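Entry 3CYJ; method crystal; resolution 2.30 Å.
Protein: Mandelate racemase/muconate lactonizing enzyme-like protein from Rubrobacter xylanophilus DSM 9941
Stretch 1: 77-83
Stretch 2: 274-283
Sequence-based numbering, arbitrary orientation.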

ATOM      1  N   SER A  77     -27.264 -34.058   6.569  1.00 49.03           N
ATOM      2  CA  SER A  77     -26.102 -33.278   6.180  1.00 46.54           C
ATOM      3  C   SER A  77     -26.462 -32.087   5.283  1.00 44.05           C
ATOM      4  O   SER A  77     -26.082 -32.053   4.129  1.00 42.71           O
ATOM      5  N   PRO A  78     -27.175 -31.098   5.823  1.00 42.48           N
ATOM      6  CA  PRO A  78     -27.572 -29.965   4.990  1.00 41.81           C
ATOM      7  C   PRO A  78     -26.402 -29.288   4.238  1.00 41.33           C
ATOM      8  O   PRO A  78     -26.546 -28.981   3.055  1.00 41.53           O
ATOM      9  N   PRO A  79     -25.222 -29.137   4.878  1.00 40.89           N
ATOM     10  CA  PRO A  79     -24.151 -28.444   4.151  1.00 39.98           C
ATOM     11  C   PRO A  79     -23.666 -29.170   2.883  1.00 40.03           C
ATOM     12  O   PRO A  79     -23.300 -28.503   1.893  1.00 37.92           O
ATOM     13  N   ALA A  80     -23.672 -30.509   2.891  1.00 40.12           N
ATOM     14  CA  ALA A  80     -23.332 -31.245   1.665  1.00 41.62           C
ATOM     15  C   ALA A  80     -24.291 -30.913   0.523  1.00 41.89           C
ATOM     16  O   ALA A  80     -23.878 -30.907  -0.645  1.00 42.59           O
ATOM     17  N   VAL A  81     -25.553 -30.654   0.847  1.00 40.99           N
ATOM     18  CA  VAL A  81     -26.502 -30.275  -0.212  1.00 41.56           C
ATOM     19  C   VAL A  81     -26.221 -28.831  -0.681  1.00 41.31           C
ATOM     20  O   VAL A  81     -26.228 -28.525  -1.897  1.00 41.50           O
ATOM     21  N   TRP A  82     -25.970 -27.956   0.300  1.00 40.16           N
ATOM     22  CA  TRP A  82     -25.665 -26.562   0.029  1.00 40.47           C
ATOM     23  C   TRP A  82     -24.546 -26.455  -0.988  1.00 41.12           C
ATOM     24  O   TRP A  82     -24.656 -25.696  -1.956  1.00 40.75           O
ATOM     25  N   ALA A  83     -23.494 -27.257  -0.803  1.00 42.00           N
ATOM     26  CA  ALA A  83     -22.337 -27.207  -1.694  1.00 42.98           C
ATOM     27  C   ALA A  83     -22.722 -27.625  -3.102  1.00 43.01           C
ATOM     28  O   ALA A  83     -22.314 -26.993  -4.087  1.00 44.34           O
ATOM     29  N   CYS A 274     -27.625 -14.797   2.665  1.00 41.72           N
ATOM     30  CA  CYS A 274     -26.199 -15.013   2.680  1.00 42.37           C
ATOM     31  C   CYS A 274     -25.893 -16.479   2.612  1.00 42.09           C
ATOM     32  O   CYS A 274     -24.770 -16.901   2.915  1.00 42.71           O
ATOM     33  N   GLY A 275     -26.885 -17.282   2.273  1.00 41.38           N
ATOM     34  CA  GLY A 275     -26.604 -18.717   2.108  1.00 41.48           C
ATOM     35  C   GLY A 275     -27.174 -19.562   3.229  1.00 41.35           C
ATOM     36  O   GLY A 275     -26.800 -20.729   3.402  1.00 41.75           O
ATOM     37  N   GLY A 276     -28.092 -18.974   3.974  1.00 40.76           N
ATOM     38  CA  GLY A 276     -28.828 -19.732   4.957  1.00 41.66           C
ATOM     39  C   GLY A 276     -27.986 -19.983   6.201  1.00 41.66           C
ATOM     40  O   GLY A 276     -27.061 -19.230   6.513  1.00 40.91           O
ATOM     41  N   ILE A 277     -28.313 -21.060   6.902  1.00 40.88           N
ATOM     42  CA  ILE A 277     -27.631 -21.374   8.119  1.00 40.77           C
ATOM     43  C   ILE A 277     -26.210 -21.787   7.786  1.00 41.48           C
ATOM     44  O   ILE A 277     -25.268 -21.307   8.412  1.00 40.69           O
ATOM     45  N   THR A 278     -26.051 -22.650   6.776  1.00 41.25           N
ATOM     46  CA  THR A 278     -24.726 -23.056   6.383  1.00 41.59           C
ATOM     47  C   THR A 278     -23.872 -21.822   6.071  1.00 42.16           C
ATOM     48  O   THR A 278     -22.753 -21.728   6.545  1.00 42.64           O
ATOM     49  N   GLY A 279     -24.424 -20.855   5.319  1.00 42.05           N
ATOM     50  CA  GLY A 279     -23.705 -19.629   5.012  1.00 41.95           C
ATOM     51  C   GLY A 279     -23.341 -18.860   6.281  1.00 42.47           C
ATOM     52  O   GLY A 279     -22.178 -18.414   6.458  1.00 42.29           O
ATOM     53  N   LEU A 280     -24.319 -18.715   7.176  1.00 42.49           N
ATOM     54  CA  LEU A 280     -24.122 -17.943   8.385  1.00 44.02           C
ATOM     55  C   LEU A 280     -23.000 -18.453   9.276  1.00 45.04           C
ATOM     56  O   LEU A 280     -22.361 -17.669   9.950  1.00 46.65           O
ATOM     57  N   LEU A 281     -22.754 -19.756   9.267  1.00 46.27           N
ATOM     58  CA  LEU A 281     -21.772 -20.418  10.134  1.00 47.20           C
ATOM     59  C   LEU A 281     -20.354 -19.973   9.822  1.00 47.96           C
ATOM     60  O   LEU A 281     -19.423 -20.109  10.635  1.00 48.87           O
ATOM     61  N   ARG A 282     -20.182 -19.433   8.627  1.00 48.85           N
ATOM     62  CA  ARG A 282     -18.872 -18.995   8.192  1.00 49.17           C
ATOM     63  C   ARG A 282     -18.569 -17.579   8.645  1.00 49.00           C
ATOM     64  O   ARG A 282     -17.439 -17.126   8.554  1.00 49.12           O
ATOM     65  N   VAL A 283     -19.567 -16.905   9.189  1.00 48.22           N
ATOM     66  CA  VAL A 283     -19.484 -15.489   9.420  1.00 48.54           C
ATOM     67  C   VAL A 283     -18.631 -15.147  10.621  1.00 47.59           C
ATOM     68  O   VAL A 283     -17.873 -14.166  10.583  1.00 47.13           O
TER

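Packing of the 274-283 stretch against the helix that begins at P78. The two helix axes cross almost at right angles (92°) with a closest approach of 9.6 Å; the stretches bury 280 Å² over both sides, and W82 supplies most of stretch 1's share. Its CA-to-CB bond points toward stretch 2, and with chi1 t (-173°) and chi2 93° the indole reaches across to the segment from G275 to R282.

C274, chi1 p, points sideways and stays out of the contact. G275 supplies the polar link: W82 NE1 donates to G275 O at 2.7 Å, a short but weak hydrogen bond because the N-H...O angle is only 128°. The carbonyl lies at the indole edge, near the ring plane, and also accepts from G279 N (G279 N to G275 O, 3.1 Å). A CB on G275 would sit 3.3 Å from W82 CZ2, a tight fit, and the backbone angles themselves call for glycine. G276 and I277 (chi1 m, chi2 t) make no contact with stretch 1.

T278, chi1 m, points toward the helix and contributes the most area from its side. Its CG2 lies over one face of the indole, 3.9 Å from the centroid of the five-membered ring and 19° off the normal, a CH-pi contact. T278 OG1 approaches P79 CG at 3.8 Å; its hydrogen bonding is satisfied elsewhere in the structure. Here the backbones come nearest, P79 CA to T278 CA being 5.9 Å.

G279 brings its backbone N to 4.0 Å from W82 NE1; a CB there would clash with C274 O. L280 is out of reach, and L281 points toward stretch 1 without touching it. R282, chi1 m and chi2 94°, extends its guanidinium so that W82 CZ3 lies over one of its faces, with R282 NH2 3.6 Å from W82 CH2.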

ATOM      1  CB  SER A  77     -25.093 -34.167   5.455  1.00 46.26           C
ATOM      2  OG  SER A  77     -24.467 -35.010   6.385  1.00 51.41           O
ATOM      3  CB  PRO A  78     -28.262 -29.025   5.985  1.00 42.13           C
ATOM      4  CG  PRO A  78     -28.751 -29.970   7.088  1.00 40.90           C
ATOM      5  CD  PRO A  78     -27.797 -31.078   7.158  1.00 42.41           C
ATOM      6  CB  PRO A  79     -23.032 -28.331   5.212  1.00 40.16           C
ATOM      7  CG  PRO A  79     -23.701 -28.426   6.505  1.00 38.16           C
ATOM      8  CD  PRO A  79     -24.845 -29.380   6.289  1.00 40.73           C
ATOM      9  CB  ALA A  80     -23.342 -32.747   1.894  1.00 42.16           C
ATOM     10  CB  VAL A  81     -27.963 -30.390   0.299  1.00 41.35           C
ATOM     11  CG1 VAL A  81     -28.974 -30.125  -0.851  1.00 42.17           C
ATOM     12  CG2 VAL A  81     -28.165 -31.747   0.971  1.00 41.98           C
ATOM     13  CB  TRP A  82     -25.287 -25.883   1.326  1.00 38.88           C
ATOM     14  CG  TRP A  82     -25.073 -24.406   1.336  1.00 40.45           C
ATOM     15  CD1 TRP A  82     -26.015 -23.424   1.623  1.00 39.71           C
ATOM     16  CD2 TRP A  82     -23.820 -23.720   1.181  1.00 38.69           C
ATOM     17  NE1 TRP A  82     -25.415 -22.193   1.632  1.00 42.08           N
ATOM     18  CE2 TRP A  82     -24.070 -22.343   1.375  1.00 42.43           C
ATOM     19  CE3 TRP A  82     -22.509 -24.139   0.895  1.00 41.00           C
ATOM     20  CZ2 TRP A  82     -23.041 -21.378   1.319  1.00 42.96           C
ATOM     21  CZ3 TRP A  82     -21.498 -23.187   0.835  1.00 38.78           C
ATOM     22  CH2 TRP A  82     -21.769 -21.825   1.032  1.00 39.54           C
ATOM     23  CB  ALA A  83     -21.226 -28.070  -1.171  1.00 41.84           C
ATOM     24  CB  CYS A 274     -25.589 -14.438   3.966  1.00 42.51           C
ATOM     25  SG  CYS A 274     -26.129 -15.361   5.428  1.00 44.75           S
ATOM     26  CB  ILE A 277     -28.399 -22.409   8.906  1.00 40.56           C
ATOM     27  CG1 ILE A 277     -29.595 -21.675   9.574  1.00 41.43           C
ATOM     28  CG2 ILE A 277     -27.472 -23.130   9.909  1.00 39.77           C
ATOM     29  CD1 ILE A 277     -30.716 -22.581  10.011  1.00 43.07           C
ATOM     30  CB  THR A 278     -24.797 -24.048   5.208  1.00 41.75           C
ATOM     31  OG1 THR A 278     -25.527 -25.192   5.652  1.00 41.52           O
ATOM     32  CG2 THR A 278     -23.404 -24.486   4.756  1.00 40.53           C
ATOM     33  CB  LEU A 280     -25.429 -17.792   9.169  1.00 44.12           C
ATOM     34  CG  LEU A 280     -25.416 -16.666  10.217  1.00 44.82           C
ATOM     35  CD1 LEU A 280     -25.303 -15.315   9.589  1.00 47.39           C
ATOM     36  CD2 LEU A 280     -26.677 -16.661  11.091  1.00 45.70           C
ATOM     37  CB  LEU A 281     -21.883 -21.951   9.979  1.00 46.43           C
ATOM     38  CG  LEU A 281     -23.065 -22.550  10.748  1.00 46.15           C
ATOM     39  CD1 LEU A 281     -23.384 -23.995  10.341  1.00 46.02           C
ATOM     40  CD2 LEU A 281     -22.797 -22.444  12.251  1.00 47.68           C
ATOM     41  CB  ARG A 282     -18.813 -19.053   6.692  1.00 49.88           C
ATOM     42  CG  ARG A 282     -18.428 -20.416   6.267  1.00 53.99           C
ATOM     43  CD  ARG A 282     -19.634 -21.336   5.944  1.00 58.70           C
ATOM     44  NE  ARG A 282     -19.113 -22.493   5.229  1.00 62.79           N
ATOM     45  CZ  ARG A 282     -18.760 -22.458   3.949  1.00 64.43           C
ATOM     46  NH1 ARG A 282     -18.251 -23.532   3.397  1.00 67.09           N
ATOM     47  NH2 ARG A 282     -18.907 -21.345   3.224  1.00 65.72           N
ATOM     48  CB  VAL A 283     -20.909 -14.881   9.515  1.00 49.10           C
ATOM     49  CG1 VAL A 283     -20.973 -13.826  10.585  1.00 50.03           C
ATOM     50  CG2 VAL A 283     -21.332 -14.373   8.155  1.00 49.32           C
TER